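Local coordinates for protein synaptotagmin-4 (Rattus norvegicus, PDB 1W15) that acts in the mobility of neuronal dense core vesicles through KIF1A, whose weakened binding on phosphorylation lets vesicles be captured at synapses, and in dendrite formation by melanocytes, at residues R118-H132 / R141-G153. Numbering follows the deposited sequence. Where two conformers were deposited one is given.
With CA (calcium ion), chain D.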
loop_
_atom_site.group_PDB
_atom_site.type_symbol
_atom_site.label_atom_id
_atom_site.label_comp_id
_atom_site.label_asym_id
_atom_site.label_seq_id
_atom_site.Cartn_x
_atom_site.Cartn_y
_atom_site.Cartn_z
ATOM N N ARG A 118 -6.323 20.662 8.044
ATOM C CA ARG A 118 -4.963 20.748 7.545
ATOM C C ARG A 118 -4.007 20.022 8.483
ATOM O O ARG A 118 -4.201 20.020 9.693
ATOM C CB ARG A 118 -4.591 22.247 7.506
ATOM C CG ARG A 118 -3.168 22.595 7.103
ATOM C CD ARG A 118 -3.081 24.166 6.754
ATOM N NE ARG A 118 -1.721 24.577 6.423
ATOM C CZ ARG A 118 -0.798 24.904 7.319
ATOM N NH1 ARG A 118 -1.068 24.893 8.636
ATOM N NH2 ARG A 118 0.413 25.254 6.898
ATOM N N LEU A 119 -2.917 19.530 7.914
ATOM C CA LEU A 119 -1.882 18.821 8.666
ATOM C C LEU A 119 -0.536 19.192 8.072
ATOM O O LEU A 119 -0.363 19.135 6.835
ATOM C CB LEU A 119 -2.111 17.298 8.550
ATOM C CG LEU A 119 -0.925 16.434 9.048
ATOM C CD1 LEU A 119 -0.711 16.639 10.603
ATOM C CD2 LEU A 119 -1.055 14.989 8.619
ATOM N N VAL A 120 0.402 19.590 8.921
ATOM C CA VAL A 120 1.746 19.890 8.444
ATOM C C VAL A 120 2.796 18.971 9.102
ATOM O O VAL A 120 2.786 18.814 10.315
ATOM C CB VAL A 120 2.119 21.364 8.673
ATOM C CG1 VAL A 120 3.582 21.647 8.325
ATOM C CG2 VAL A 120 1.206 22.269 7.839
ATOM N N LEU A 121 3.715 18.421 8.301
ATOM C CA LEU A 121 4.833 17.668 8.862
ATOM C C LEU A 121 6.109 18.358 8.457
ATOM O O LEU A 121 6.272 18.696 7.291
ATOM C CB LEU A 121 4.871 16.243 8.335
ATOM C CG LEU A 121 3.676 15.265 8.351
ATOM C CD1 LEU A 121 4.154 13.831 8.098
ATOM C CD2 LEU A 121 2.741 15.322 9.540
ATOM N N GLY A 122 7.021 18.567 9.410
ATOM C CA GLY A 122 8.259 19.265 9.108
ATOM C C GLY A 122 9.072 19.397 10.367
ATOM O O GLY A 122 8.596 19.000 11.437
ATOM N N ALA A 123 10.290 19.940 10.251
ATOM C CA ALA A 123 11.229 19.865 11.374
ATOM C C ALA A 123 10.773 20.736 12.537
ATOM O O ALA A 123 11.041 20.417 13.697
ATOM C CB ALA A 123 12.638 20.206 10.945
ATOM N N THR A 124 10.056 21.814 12.232
ATOM C CA THR A 124 9.584 22.708 13.274
ATOM C C THR A 124 8.095 22.585 13.528
ATOM O O THR A 124 7.549 23.376 14.291
ATOM C CB THR A 124 9.906 24.177 12.930
ATOM O OG1 THR A 124 9.219 24.536 11.721
ATOM C CG2 THR A 124 11.400 24.354 12.621
ATOM N N ALA A 125 7.435 21.618 12.889
ATOM C CA ALA A 125 6.006 21.398 13.107
ATOM C C ALA A 125 5.704 21.033 14.576
ATOM O O ALA A 125 6.447 20.279 15.226
ATOM C CB ALA A 125 5.433 20.335 12.132
ATOM N N GLU A 126 4.567 21.545 15.045
ATOM C CA GLU A 126 4.234 21.667 16.469
ATOM C C GLU A 126 4.152 20.412 17.376
ATOM O O GLU A 126 4.557 20.486 18.550
ATOM C CB GLU A 126 2.996 22.564 16.638
ATOM C CG GLU A 126 3.360 24.045 16.678
ATOM C CD GLU A 126 2.434 24.865 17.565
ATOM O OE1 GLU A 126 1.197 24.850 17.329
ATOM O OE2 GLU A 126 2.947 25.537 18.500
ATOM N N GLY A 127 3.631 19.287 16.881
ATOM C CA GLY A 127 3.644 18.068 17.714
ATOM C C GLY A 127 3.620 16.763 16.929
ATOM O O GLY A 127 4.680 16.177 16.598
ATOM N N SER A 128 2.394 16.295 16.682
ATOM C CA SER A 128 2.087 15.136 15.855
ATOM C C SER A 128 3.020 15.110 14.641
ATOM O O SER A 128 3.768 14.155 14.413
ATOM C CB SER A 128 0.631 15.327 15.349
ATOM O OG SER A 128 -0.078 14.124 15.262
ATOM N N GLY A 129 2.903 16.194 13.854
ATOM C CA GLY A 129 3.601 16.388 12.567
ATOM C C GLY A 129 5.099 16.370 12.804
ATOM O O GLY A 129 5.835 15.655 12.112
ATOM N N GLY A 130 5.525 17.130 13.822
ATOM C CA GLY A 130 6.883 17.063 14.363
ATOM C C GLY A 130 7.480 15.673 14.630
ATOM O O GLY A 130 8.591 15.359 14.155
ATOM N N GLY A 131 6.782 14.843 15.411
ATOM C CA GLY A 131 7.343 13.518 15.790
ATOM C C GLY A 131 7.385 12.549 14.609
ATOM O O GLY A 131 8.284 11.714 14.481
ATOM N N HIS A 132 6.381 12.645 13.742
ATOM C CA HIS A 132 6.311 11.777 12.572
ATOM C C HIS A 132 7.487 12.132 11.642
ATOM O O HIS A 132 8.203 11.258 11.182
ATOM C CB HIS A 132 4.947 11.950 11.858
ATOM C CG HIS A 132 4.659 10.873 10.841
ATOM N ND1 HIS A 132 3.431 10.746 10.209
ATOM C CD2 HIS A 132 5.445 9.889 10.330
ATOM C CE1 HIS A 132 3.468 9.725 9.368
ATOM N NE2 HIS A 132 4.677 9.178 9.425
ATOM N N ARG A 141 14.401 5.032 4.487
ATOM C CA ARG A 141 13.997 3.769 3.820
ATOM C C ARG A 141 12.950 2.956 4.562
ATOM O O ARG A 141 12.565 1.886 4.078
ATOM C CB ARG A 141 15.216 2.861 3.443
ATOM C CG ARG A 141 16.063 3.430 2.320
ATOM C CD ARG A 141 17.487 2.725 2.109
ATOM N NE ARG A 141 18.272 2.861 3.342
ATOM C CZ ARG A 141 18.907 3.952 3.701
ATOM N NH1 ARG A 141 18.927 5.005 2.912
ATOM N NH2 ARG A 141 19.469 4.017 4.873
ATOM N N ARG A 142 12.480 3.411 5.727
ATOM C CA ARG A 142 11.387 2.713 6.368
ATOM C C ARG A 142 10.075 3.490 6.088
ATOM O O ARG A 142 10.071 4.704 6.094
ATOM C CB ARG A 142 11.530 2.616 7.884
ATOM C CG ARG A 142 12.736 1.739 8.328
ATOM C CD ARG A 142 13.103 0.511 7.398
ATOM N NE ARG A 142 14.406 -0.046 7.801
ATOM C CZ ARG A 142 15.596 0.222 7.227
ATOM N NH1 ARG A 142 15.701 1.000 6.178
ATOM N NH2 ARG A 142 16.704 -0.328 7.712
ATOM N N GLN A 143 9.033 2.812 5.650
ATOM C CA GLN A 143 7.754 3.515 5.476
ATOM C C GLN A 143 7.157 3.558 6.851
ATOM O O GLN A 143 7.166 2.550 7.551
ATOM C CB GLN A 143 6.816 2.751 4.563
ATOM C CG GLN A 143 6.720 3.333 3.201
ATOM C CD GLN A 143 5.447 4.116 2.995
ATOM O OE1 GLN A 143 5.336 5.250 3.457
ATOM N NE2 GLN A 143 4.495 3.532 2.246
ATOM N N ILE A 144 6.715 4.731 7.280
ATOM C CA ILE A 144 6.127 4.850 8.607
ATOM C C ILE A 144 4.752 5.502 8.426
ATOM O O ILE A 144 4.652 6.504 7.717
ATOM C CB ILE A 144 6.995 5.731 9.519
ATOM C CG1 ILE A 144 8.452 5.214 9.593
ATOM C CG2 ILE A 144 6.362 5.869 10.935
ATOM C CD1 ILE A 144 9.451 6.321 10.036
ATOM N N ALA A 145 3.741 4.926 9.079
ATOM C CA ALA A 145 2.306 5.388 9.001
ATOM C C ALA A 145 1.816 5.862 10.352
ATOM O O ALA A 145 2.139 5.216 11.383
ATOM C CB ALA A 145 1.417 4.276 8.484
ATOM N N LYS A 146 1.089 7.002 10.402
ATOM C CA LYS A 146 0.533 7.502 11.664
ATOM C C LYS A 146 -0.767 8.226 11.358
ATOM O O LYS A 146 -0.880 8.853 10.291
ATOM C CB LYS A 146 1.422 8.540 12.373
ATOM C CG LYS A 146 2.845 8.084 12.669
ATOM C CD LYS A 146 3.539 9.002 13.745
ATOM C CE LYS A 146 4.966 8.477 14.050
ATOM N NZ LYS A 146 4.898 6.999 14.374
ATOM N N TRP A 147 -1.686 8.113 12.299
ATOM C CA TRP A 147 -2.901 8.959 12.362
ATOM C C TRP A 147 -2.563 10.312 12.965
ATOM O O TRP A 147 -1.787 10.392 13.935
ATOM C CB TRP A 147 -3.944 8.289 13.246
ATOM C CG TRP A 147 -4.750 7.210 12.579
ATOM C CD1 TRP A 147 -4.685 5.834 12.805
ATOM C CD2 TRP A 147 -5.783 7.409 11.602
ATOM N NE1 TRP A 147 -5.608 5.189 12.006
ATOM C CE2 TRP A 147 -6.324 6.118 11.287
ATOM C CE3 TRP A 147 -6.325 8.563 10.965
ATOM C CZ2 TRP A 147 -7.376 5.930 10.341
ATOM C CZ3 TRP A 147 -7.379 8.394 10.055
ATOM C CH2 TRP A 147 -7.877 7.067 9.729
ATOM N N HIS A 148 -3.113 11.391 12.399
ATOM C CA HIS A 148 -2.919 12.730 12.924
ATOM C C HIS A 148 -4.259 13.419 13.023
ATOM O O HIS A 148 -5.065 13.265 12.115
ATOM C CB HIS A 148 -2.108 13.561 11.962
ATOM C CG HIS A 148 -0.713 13.068 11.803
ATOM N ND1 HIS A 148 0.310 13.467 12.640
ATOM C CD2 HIS A 148 -0.169 12.205 10.914
ATOM C CE1 HIS A 148 1.441 12.896 12.256
ATOM N NE2 HIS A 148 1.183 12.121 11.209
ATOM N N MET A 149 -4.471 14.199 14.080
ATOM C CA MET A 149 -5.645 15.126 14.134
ATOM C C MET A 149 -5.435 16.249 13.121
ATOM O O MET A 149 -4.319 16.726 12.928
ATOM C CB MET A 149 -5.827 15.737 15.534
ATOM C CG MET A 149 -6.012 14.705 16.697
ATOM S SD MET A 149 -7.495 13.653 16.514
ATOM C CE MET A 149 -8.826 14.838 16.362
ATOM N N LEU A 150 -6.506 16.646 12.449
ATOM C CA LEU A 150 -6.471 17.748 11.519
ATOM C C LEU A 150 -6.702 19.071 12.270
ATOM O O LEU A 150 -7.418 19.098 13.263
ATOM C CB LEU A 150 -7.565 17.549 10.449
ATOM C CG LEU A 150 -7.254 16.352 9.524
ATOM C CD1 LEU A 150 -8.476 15.894 8.757
ATOM C CD2 LEU A 150 -6.155 16.704 8.527
ATOM N N CYS A 151 -6.068 20.135 11.800
ATOM C CA CYS A 151 -6.278 21.489 12.311
ATOM C C CYS A 151 -7.096 22.321 11.349
ATOM O O CYS A 151 -7.310 21.947 10.206
ATOM C CB CYS A 151 -4.953 22.194 12.444
ATOM S SG CYS A 151 -4.081 21.408 13.772
ATOM N N ASP A 152 -7.513 23.491 11.830
ATOM C CA ASP A 152 -8.142 24.493 10.980
ATOM C C ASP A 152 -7.173 24.909 9.858
ATOM O O ASP A 152 -5.974 25.100 10.096
ATOM C CB ASP A 152 -8.549 25.699 11.834
ATOM C CG ASP A 152 -9.247 26.784 11.014
ATOM O OD1 ASP A 152 -10.148 26.442 10.184
ATOM O OD2 ASP A 152 -8.941 28.004 11.115
ATOM N N GLY A 153 -7.691 25.029 8.632
ATOM C CA GLY A 153 -6.903 25.565 7.517
ATOM C C GLY A 153 -7.720 26.434 6.563
ATOM O O GLY A 153 -7.238 26.878 5.514
ATOM O OXT GLY A 153 -8.898 26.726 6.798
HETATM CA CA CA D . -10.477 27.899 8.197
HETATM O O HOH W 1 -3.169 24.480 10.379
HETATM O O HOH W 2 -2.490 14.362 16.085
#
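His132 and His148 illustrate how two imidazoles can relay a chain of hydrogen bonds through a packed interface. The rings meet rim to rim, their planes 13° apart, and ND1 of His132 lies 2.8 Å from NE2 of His148. The chain runs on at both ends: His148 ND1 is bonded to Ser128 OG at 2.7 Å, and His132 NE2 donates to Ile144 O over 3.2 Å, nearly within its own ring plane but from above the carbonyl plane. All four ring nitrogens are thereby engaged, which should hold both imidazoles against rotation. A chi1 of -166° sets the His132 ring opposite its own backbone N and carries it from the helix toward the strand, where Lys146 lays its methylenes over one face, CG 3.6 Å from the ring centroid; the lysine tip continues to a salt bridge with Glu135. Were His132 replaced by an alanine, His148 NE2 and Ile144 O would probably lose this partner, and the Lys146 chain the ring it lies on. Leu121 CD2 sits over one face of His148 in a CH-pi contact, while Leu119 CD1 packs against His148 CB at 3.6 Å. Beyond the rings, Arg118 and Cys151 form an antiparallel hydrogen-bonded pair; Arg118 NE makes a salt bridge with Glu101, and one water joins its NH1 to Asp152 O. Asp152 OD1 and Gly153 OXT bind a calcium ion at the C-terminus. In this C2B domain, a beta-sandwich, the contact joins outer strands of the two sheets, 114-121 and 144-149, with helix 128-138 packed against the latter.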